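Local coordinates for protein TqaA (Penicillium aethiopicum, PDB 5EJD) that probably carries intermediates of nonribosomal peptide synthesis on a phosphopantetheine arm, being the third thiolation (peptidyl carrier) domain of a much longer synthetase, at residues B[17-22]-B[40-45]; B[24-29]-B[34-39]; B[55-60]-B[69-74]. All coordinates share one frame; numbering follows the deposited sequence.

Contact 1: residues B[17-22]-B[40-45]. With PNS (4'-phosphopantetheine), chain R.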
loop_
_atom_site.group_PDB
_atom_site.type_symbol
_atom_site.label_atom_id
_atom_site.label_comp_id
_atom_site.label_asym_id
_atom_site.label_seq_id
_atom_site.Cartn_x
_atom_site.Cartn_y
_atom_site.Cartn_z
ATOM N N ALA B 17 14.772 -6.863 -16.898
ATOM C CA ALA B 17 14.714 -8.313 -16.823
ATOM C C ALA B 17 14.333 -8.799 -15.420
ATOM O O ALA B 17 13.493 -9.664 -15.280
ATOM C CB ALA B 17 16.030 -8.934 -17.255
ATOM N N THR B 18 14.929 -8.222 -14.393
ATOM C CA THR B 18 14.634 -8.641 -13.031
ATOM C C THR B 18 13.210 -8.231 -12.642
ATOM O O THR B 18 12.479 -9.009 -12.065
ATOM C CB THR B 18 15.597 -7.918 -12.059
ATOM O OG1 THR B 18 16.953 -8.103 -12.463
ATOM C CG2 THR B 18 15.432 -8.359 -10.635
ATOM N N VAL B 19 12.819 -7.025 -13.004
ATOM C CA VAL B 19 11.574 -6.470 -12.515
ATOM C C VAL B 19 10.386 -7.093 -13.234
ATOM O O VAL B 19 9.337 -7.252 -12.665
ATOM C CB VAL B 19 11.624 -4.930 -12.666
ATOM C CG1 VAL B 19 10.271 -4.305 -12.857
ATOM C CG2 VAL B 19 12.308 -4.316 -11.450
ATOM N N LEU B 20 10.523 -7.310 -14.523
ATOM C CA LEU B 20 9.465 -7.910 -15.314
ATOM C C LEU B 20 9.573 -9.444 -15.351
ATOM O O LEU B 20 8.668 -10.084 -15.839
ATOM C CB LEU B 20 9.483 -7.351 -16.748
ATOM C CG LEU B 20 9.380 -5.832 -16.841
ATOM C CD1 LEU B 20 9.614 -5.391 -18.275
ATOM C CD2 LEU B 20 8.047 -5.299 -16.355
ATOM N N ASP B 21 10.645 -10.030 -14.812
ATOM C CA ASP B 21 10.832 -11.499 -14.802
ATOM C C ASP B 21 10.794 -12.068 -16.217
ATOM O O ASP B 21 10.128 -13.051 -16.500
ATOM C CB ASP B 21 9.776 -12.164 -13.923
ATOM C CG ASP B 21 10.220 -12.290 -12.464
ATOM O OD1 ASP B 21 11.368 -12.762 -12.264
ATOM O OD2 ASP B 21 9.454 -11.888 -11.519
ATOM N N ILE B 22 11.494 -11.393 -17.107
ATOM C CA ILE B 22 11.641 -11.814 -18.475
ATOM C C ILE B 22 13.136 -11.976 -18.747
ATOM O O ILE B 22 13.948 -11.374 -18.066
ATOM C CB ILE B 22 10.940 -10.896 -19.486
ATOM C CG1 ILE B 22 11.227 -9.427 -19.270
ATOM C CG2 ILE B 22 9.431 -11.068 -19.380
ATOM C CD1 ILE B 22 12.171 -8.821 -20.249
ATOM N N SER B 40 2.820 0.725 -12.952
ATOM C CA SER B 40 3.356 1.771 -12.111
ATOM C C SER B 40 4.235 1.191 -11.001
ATOM O O SER B 40 5.226 1.782 -10.659
ATOM C CB SER B 40 2.237 2.615 -11.497
ATOM O OG SER B 40 1.304 3.083 -12.452
ATOM N N ILE B 41 3.844 0.072 -10.417
ATOM C CA ILE B 41 4.593 -0.514 -9.331
ATOM C C ILE B 41 5.896 -1.140 -9.788
ATOM O O ILE B 41 6.917 -0.982 -9.121
ATOM C CB ILE B 41 3.710 -1.437 -8.497
ATOM C CG1 ILE B 41 2.823 -0.501 -7.702
ATOM C CG2 ILE B 41 4.548 -2.309 -7.580
ATOM C CD1 ILE B 41 2.036 -1.092 -6.598
ATOM N N ASP B 42 5.881 -1.759 -10.953
ATOM C CA ASP B 42 7.112 -2.228 -11.558
ATOM C C ASP B 42 8.039 -1.083 -11.819
ATOM O O ASP B 42 9.275 -1.204 -11.703
ATOM C CB ASP B 42 6.811 -2.974 -12.871
ATOM C CG ASP B 42 5.854 -4.158 -12.666
ATOM O OD1 ASP B 42 6.118 -5.001 -11.771
ATOM O OD2 ASP B 42 4.827 -4.250 -13.382
ATOM N N ALA B 43 7.467 0.035 -12.233
ATOM C CA ALA B 43 8.279 1.234 -12.554
ATOM C C ALA B 43 8.947 1.749 -11.300
ATOM O O ALA B 43 10.111 2.114 -11.309
ATOM C CB ALA B 43 7.409 2.309 -13.175
ATOM N N MET B 44 8.208 1.744 -10.213
ATOM C CA MET B 44 8.779 2.124 -8.914
ATOM C C MET B 44 9.970 1.216 -8.559
ATOM O O MET B 44 11.030 1.722 -8.212
ATOM C CB MET B 44 7.695 2.151 -7.828
ATOM C CG MET B 44 7.604 1.124 -6.704
ATOM S SD MET B 44 8.728 1.459 -5.482
ATOM C CE MET B 44 9.655 0.053 -5.362
ATOM N N LYS B 45 9.825 -0.092 -8.722
ATOM C CA LYS B 45 10.933 -1.006 -8.448
ATOM C C LYS B 45 12.123 -0.823 -9.389
ATOM O O LYS B 45 13.264 -0.836 -8.948
ATOM C CB LYS B 45 10.482 -2.445 -8.491
ATOM C CG LYS B 45 9.351 -2.706 -7.529
ATOM C CD LYS B 45 9.174 -4.178 -7.198
ATOM C CE LYS B 45 7.806 -4.678 -7.618
ATOM N NZ LYS B 45 7.229 -5.576 -6.587
HETATM O O23 PNS R . -0.092 1.187 -13.144
HETATM P P24 PNS R . -0.195 2.573 -12.554
HETATM O O26 PNS R . -0.784 3.610 -13.427
HETATM O O27 PNS R . -0.631 2.552 -10.984
HETATM C C28 PNS R . -1.061 3.627 -10.170
HETATM C C29 PNS R . -1.339 3.255 -8.641
HETATM C C30 PNS R . -2.623 2.580 -8.997
HETATM C C31 PNS R . -1.322 4.754 -8.295
HETATM C C32 PNS R . -0.109 2.369 -8.269
HETATM O O33 PNS R . 1.132 3.101 -8.618
HETATM C C34 PNS R . -0.108 2.312 -6.754
HETATM O O35 PNS R . 0.450 3.195 -6.092
HETATM N N36 PNS R . -0.689 1.589 -5.854
HETATM C C37 PNS R . -1.530 0.479 -5.859
HETATM C C38 PNS R . -1.084 -0.524 -4.810
HETATM C C39 PNS R . -1.563 -0.344 -3.394
HETATM O O40 PNS R . -1.051 0.508 -2.721
HETATM N N41 PNS R . -2.462 -1.223 -2.954
HETATM C C42 PNS R . -3.033 -1.212 -1.632
HETATM C C43 PNS R . -2.024 -1.493 -0.567
HETATM S S44 PNS R . -2.731 -2.560 0.707
HETATM O O HOH W 1 8.011 -6.158 -10.708
#
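Val-19 meets the helix 40-52 through both of its methyls. CG1 rests 3.7 Å from CB of Asp-42 and also touches that residue's carbonyl oxygen, while CG2 lies 3.9 Å from CB of Lys-45. Asp-42 and Lys-45 stand three residues, nearly one turn, apart on the helix, and a beta-branched valine, which holds two methyls close to its backbone, suits the task of touching both. CG1 is only roughly anti to the backbone N (chi1 151°); CG2 then lies beside that N, and the fork straddles Asp-42 and Lys-45. Leu-20 adds a looser touch, its CD2 at 4.4 Å from CB of Asp-42.

A water joins the polar atoms at this surface contact, donating to O of Val-19 at 2.6 Å and to OD1 of Asp-42 at 2.5 Å. The other carboxylate oxygen, OD2, accepts from the backbone N of His-39, which orients the aspartate at the start of its helix.

At that same start, OG of Ser-40 is bonded covalently to P24 of the 4'-phosphopantetheine, and its backbone N donates to phosphate O23 at 3.0 Å. CD1 of Ile-41 packs against C38 of the arm. A phosphopantetheinylated serine opening the second long helix is the hallmark of the carrier-protein fold.

Contact 2: residues B[24-29]-B[34-39]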
loop_
_atom_site.group_PDB
_atom_site.type_symbol
_atom_site.label_atom_id
_atom_site.label_comp_id
_atom_site.label_asym_id
_atom_site.label_seq_id
_atom_site.Cartn_x
_atom_site.Cartn_y
_atom_site.Cartn_z
ATOM N N ILE B 24 16.853 -11.754 -20.160
ATOM C CA ILE B 24 17.656 -10.615 -20.623
ATOM C C ILE B 24 17.873 -10.631 -22.131
ATOM O O ILE B 24 17.778 -9.585 -22.803
ATOM C CB ILE B 24 19.003 -10.538 -19.862
ATOM C CG1 ILE B 24 19.851 -9.370 -20.363
ATOM C CG2 ILE B 24 19.817 -11.822 -19.994
ATOM C CD1 ILE B 24 19.237 -8.005 -20.160
ATOM N N GLY B 25 18.103 -11.827 -22.675
ATOM C CA GLY B 25 18.267 -11.992 -24.124
ATOM C C GLY B 25 17.124 -11.500 -25.006
ATOM O O GLY B 25 17.330 -11.345 -26.213
ATOM N N THR B 26 15.918 -11.301 -24.448
ATOM C CA THR B 26 14.762 -10.913 -25.240
ATOM C C THR B 26 14.539 -9.449 -25.273
ATOM O O THR B 26 13.585 -8.975 -25.894
ATOM C CB THR B 26 13.470 -11.517 -24.685
ATOM O OG1 THR B 26 13.135 -10.916 -23.429
ATOM C CG2 THR B 26 13.622 -13.025 -24.531
ATOM N N ILE B 27 15.435 -8.695 -24.647
ATOM C CA ILE B 27 15.212 -7.261 -24.491
ATOM C C ILE B 27 15.999 -6.464 -25.528
ATOM O O ILE B 27 17.204 -6.596 -25.613
ATOM C CB ILE B 27 15.580 -6.795 -23.074
ATOM C CG1 ILE B 27 14.660 -7.449 -22.056
ATOM C CG2 ILE B 27 15.424 -5.291 -22.963
ATOM C CD1 ILE B 27 15.070 -7.190 -20.649
ATOM N N SER B 28 15.300 -5.680 -26.346
ATOM C CA SER B 28 15.945 -4.860 -27.317
ATOM C C SER B 28 15.800 -3.408 -26.917
ATOM O O SER B 28 14.937 -3.043 -26.125
ATOM C CB SER B 28 15.394 -5.112 -28.736
ATOM O OG SER B 28 14.325 -4.246 -29.038
ATOM N N ALA B 29 16.675 -2.586 -27.471
ATOM C CA ALA B 29 16.714 -1.176 -27.166
ATOM C C ALA B 29 15.451 -0.433 -27.533
ATOM O O ALA B 29 15.203 0.631 -26.984
ATOM C CB ALA B 29 17.914 -0.536 -27.837
ATOM N N PHE B 34 5.869 -0.733 -20.898
ATOM C CA PHE B 34 4.474 -1.092 -20.666
ATOM C C PHE B 34 4.005 -2.193 -21.618
ATOM O O PHE B 34 3.318 -3.122 -21.191
ATOM C CB PHE B 34 3.584 0.156 -20.742
ATOM C CG PHE B 34 3.962 1.197 -19.717
ATOM C CD1 PHE B 34 3.497 1.101 -18.420
ATOM C CD2 PHE B 34 4.819 2.217 -20.022
ATOM C CE1 PHE B 34 3.845 2.037 -17.462
ATOM C CE2 PHE B 34 5.169 3.168 -19.058
ATOM C CZ PHE B 34 4.679 3.083 -17.776
ATOM N N PHE B 35 4.451 -2.157 -22.870
ATOM C CA PHE B 35 4.138 -3.235 -23.772
ATOM C C PHE B 35 4.737 -4.575 -23.320
ATOM O O PHE B 35 4.137 -5.607 -23.596
ATOM C CB PHE B 35 4.553 -2.885 -25.177
ATOM C CG PHE B 35 4.098 -3.883 -26.229
ATOM C CD1 PHE B 35 2.775 -3.874 -26.694
ATOM C CD2 PHE B 35 5.015 -4.820 -26.796
ATOM C CE1 PHE B 35 2.379 -4.773 -27.674
ATOM C CE2 PHE B 35 4.610 -5.726 -27.780
ATOM C CZ PHE B 35 3.298 -5.701 -28.218
ATOM N N ARG B 36 5.896 -4.580 -22.647
ATOM C CA ARG B 36 6.429 -5.819 -22.123
ATOM C C ARG B 36 5.764 -6.249 -20.804
ATOM O O ARG B 36 6.173 -7.242 -20.216
ATOM C CB ARG B 36 7.945 -5.754 -21.944
ATOM C CG ARG B 36 8.781 -5.536 -23.223
ATOM C CD ARG B 36 8.603 -6.614 -24.284
ATOM N NE ARG B 36 8.952 -7.950 -23.817
ATOM C CZ ARG B 36 10.160 -8.496 -23.927
ATOM N NH1 ARG B 36 10.373 -9.711 -23.433
ATOM N NH2 ARG B 36 11.158 -7.828 -24.490
ATOM N N GLY B 37 4.759 -5.508 -20.339
ATOM C CA GLY B 37 3.936 -5.910 -19.178
ATOM C C GLY B 37 4.104 -5.101 -17.891
ATOM O O GLY B 37 3.522 -5.426 -16.883
ATOM N N GLY B 38 4.889 -4.034 -17.926
ATOM C CA GLY B 38 5.142 -3.251 -16.749
ATOM C C GLY B 38 3.972 -2.359 -16.407
ATOM O O GLY B 38 3.242 -1.958 -17.292
ATOM N N HIS B 39 3.805 -2.072 -15.112
ATOM C CA HIS B 39 2.911 -1.029 -14.662
ATOM C C HIS B 39 3.602 -0.123 -13.614
ATOM O O HIS B 39 4.809 -0.161 -13.459
ATOM C CB HIS B 39 1.587 -1.603 -14.149
ATOM C CG HIS B 39 1.745 -2.619 -13.088
ATOM N ND1 HIS B 39 2.627 -2.472 -12.038
ATOM C CD2 HIS B 39 1.146 -3.822 -12.919
ATOM C CE1 HIS B 39 2.591 -3.558 -11.282
ATOM N NE2 HIS B 39 1.687 -4.380 -11.783
#
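Three successive torsions near -60° curl the side chain of Arg-36 compactly and present its guanidinium to Thr-26. On the other side, chi1 of 69° places OG1 of Thr-26 between its own backbone N and carbonyl carbon, near enough to its backbone O for one guanidinium to reach both oxygens.

The grip is end-on. NH1 donates to OG1 of Thr-26 at 3.0 Å, almost straight and with the oxygen in the guanidinium plane. NH2 donates to O of Thr-26, also at 3.0 Å but more bent; it approaches from above the carbonyl plane, and the oxygen is tilted from the guanidinium plane. CA of Ile-27 lies near the guanidinium edge, in van der Waals contact 4.1 Å from NH2, while its apolar side chain packs on Ala-13 and Ala-17 of helix 7-20.

Arg-36 sits in a type I turn from Phe-34 to Gly-37. The positive phi of Gly-37 suits glycine, because a CB there would press on the preceding carbonyl oxygen. The hydroxyl of Thr-26 is also hydrogen-bonded to O of Pro-23, and NH2 of Arg-36 forms a salt bridge with Asp-31.

Arginine suits this place because its planar end, with several N-H donors, can serve a hydroxyl, a carbonyl and a carboxylate together. Asp-31 probably balances its charge. The two bonds to Thr-26, with little surface buried around them, make this tie within the long inter-helix loop mainly polar.

Contact 3: residues B[55-60]-B[69-74]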
loop_
_atom_site.group_PDB
_atom_site.type_symbol
_atom_site.label_atom_id
_atom_site.label_comp_id
_atom_site.label_asym_id
_atom_site.label_seq_id
_atom_site.Cartn_x
_atom_site.Cartn_y
_atom_site.Cartn_z
ATOM N N MET B 55 22.348 4.614 -11.576
ATOM C CA MET B 55 21.569 5.412 -12.509
ATOM C C MET B 55 20.530 6.130 -11.708
ATOM O O MET B 55 20.226 5.760 -10.591
ATOM C CB MET B 55 20.878 4.549 -13.525
ATOM C CG MET B 55 21.835 3.764 -14.369
ATOM S SD MET B 55 20.924 2.660 -15.465
ATOM C CE MET B 55 20.464 3.763 -16.782
ATOM N N SER B 56 19.957 7.154 -12.303
ATOM C CA SER B 56 19.023 8.002 -11.597
ATOM C C SER B 56 17.865 8.394 -12.529
ATOM O O SER B 56 18.043 9.182 -13.460
ATOM C CB SER B 56 19.767 9.228 -11.112
ATOM O OG SER B 56 18.874 10.173 -10.596
ATOM N N PHE B 57 16.708 7.794 -12.287
ATOM C CA PHE B 57 15.495 8.165 -12.961
ATOM C C PHE B 57 14.371 7.821 -12.043
ATOM O O PHE B 57 14.462 6.886 -11.239
ATOM C CB PHE B 57 15.348 7.437 -14.302
ATOM C CG PHE B 57 15.445 5.951 -14.205
ATOM C CD1 PHE B 57 14.310 5.163 -14.079
ATOM C CD2 PHE B 57 16.672 5.330 -14.243
ATOM C CE1 PHE B 57 14.414 3.785 -13.976
ATOM C CE2 PHE B 57 16.775 3.960 -14.154
ATOM C CZ PHE B 57 15.646 3.185 -14.014
ATOM N N GLY B 58 13.268 8.533 -12.194
ATOM C CA GLY B 58 12.080 8.247 -11.394
ATOM C C GLY B 58 10.988 7.625 -12.218
ATOM O O GLY B 58 11.130 7.392 -13.425
ATOM N N VAL B 59 9.885 7.335 -11.548
ATOM C CA VAL B 59 8.762 6.710 -12.213
ATOM C C VAL B 59 8.239 7.591 -13.358
ATOM O O VAL B 59 7.795 7.080 -14.375
ATOM C CB VAL B 59 7.650 6.396 -11.217
ATOM C CG1 VAL B 59 6.425 5.834 -11.909
ATOM C CG2 VAL B 59 8.141 5.414 -10.176
ATOM N N ALA B 60 8.240 8.899 -13.178
ATOM C CA ALA B 60 7.704 9.798 -14.213
ATOM C C ALA B 60 8.511 9.675 -15.513
ATOM O O ALA B 60 7.959 9.715 -16.609
ATOM C CB ALA B 60 7.686 11.229 -13.722
ATOM N N SER B 69 15.868 2.684 -24.949
ATOM C CA SER B 69 16.953 3.542 -25.400
ATOM C C SER B 69 16.716 4.985 -24.990
ATOM O O SER B 69 17.664 5.663 -24.610
ATOM C CB SER B 69 17.144 3.441 -26.928
ATOM O OG SER B 69 15.983 3.864 -27.611
ATOM N N GLU B 70 15.476 5.461 -25.094
ATOM C CA GLU B 70 15.138 6.829 -24.673
ATOM C C GLU B 70 15.250 7.053 -23.179
ATOM O O GLU B 70 15.740 8.079 -22.738
ATOM C CB GLU B 70 13.761 7.184 -25.096
ATOM C CG GLU B 70 13.541 7.406 -26.582
ATOM C CD GLU B 70 12.080 7.980 -26.722
ATOM O OE1 GLU B 70 11.104 7.470 -26.078
ATOM O OE2 GLU B 70 11.847 9.026 -27.354
ATOM N N LEU B 71 14.876 6.050 -22.398
ATOM C CA LEU B 71 15.013 6.145 -20.965
ATOM C C LEU B 71 16.481 6.150 -20.545
ATOM O O LEU B 71 16.859 6.815 -19.573
ATOM C CB LEU B 71 14.259 4.994 -20.258
ATOM C CG LEU B 71 14.334 4.922 -18.728
ATOM C CD1 LEU B 71 13.767 6.173 -18.079
ATOM C CD2 LEU B 71 13.603 3.711 -18.233
ATOM N N ALA B 72 17.299 5.377 -21.241
ATOM C CA ALA B 72 18.736 5.349 -20.930
ATOM C C ALA B 72 19.443 6.680 -21.129
ATOM O O ALA B 72 20.395 6.953 -20.423
ATOM C CB ALA B 72 19.408 4.255 -21.728
ATOM N N SER B 73 19.014 7.489 -22.102
ATOM C CA SER B 73 19.553 8.852 -22.247
ATOM C C SER B 73 19.245 9.786 -21.123
ATOM O O SER B 73 20.072 10.601 -20.784
ATOM C CB SER B 73 18.956 9.587 -23.440
ATOM O OG SER B 73 18.949 8.763 -24.556
ATOM N N VAL B 74 18.022 9.767 -20.633
ATOM C CA VAL B 74 17.639 10.777 -19.628
ATOM C C VAL B 74 18.085 10.376 -18.239
ATOM O O VAL B 74 18.069 11.224 -17.355
ATOM C CB VAL B 74 16.153 11.170 -19.597
ATOM C CG1 VAL B 74 15.556 11.265 -20.999
ATOM C CG2 VAL B 74 15.419 10.168 -18.779
#
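Phe-57 and Leu-71 make the apolar contact between segment 55-60 and helix 68-74, the last helix of the four-helix carrier-protein bundle. Along the segment, Met-55 comes first; its side chain sets out toward that helix, and its flexible thioether chain packs on Ala-75, just beyond the helix end. At Ser-56 the backbones come near each other, its O lying 4.4 Å from O of Val-74, only a loose approach of two carbonyl oxygens at the exposed margin, with no bond between them.

At Phe-57, CG lies between the backbone N and the carbonyl carbon (chi1 54°), and the ring is directed inward to Leu-71, the two side chains crossing at about a right angle. A large flat ring suits this buried place, since it also reaches Leu-12 of helix 7-20 and Ile-62 of helix 59-64, and so joins three helices.

Gly-58 follows as N-cap of helix 59-64, its backbone N bonded to OD2 of Asp-61.

Leucine suits position 71 because its forked end can use both methyls on the one ring: CD2 stands over a face, 4.3 Å above the plane and displaced toward the rim, while CD1 comes to 4.2 Å from CD1 of Phe-57.

Overall arrangement
Contact 2 is nested within the loop that contact 1 closes, and their centres lie about 9 Å apart. They meet in packing, with CD2 of Leu-20 at 3.6 Å from CA of Gly-38 and Ile-22 beside Ile-27. Contact 3 follows later in the chain; CA of Met-44 lies 3.6 Å from CG2 of Val-59, joining it to contact 1, and N of Ser-69 probably hydrogen-bonds to O of Ala-29 at 3.0 Å, joining it to contact 2. Contact 1 holds the phosphopantetheine-bearing serine. Segment 34-39 of contact 2 ends at His-39, which touches the cofactor, though the side chain of Arg-36 is about 14 Å from it; contact 3 lies away from the site.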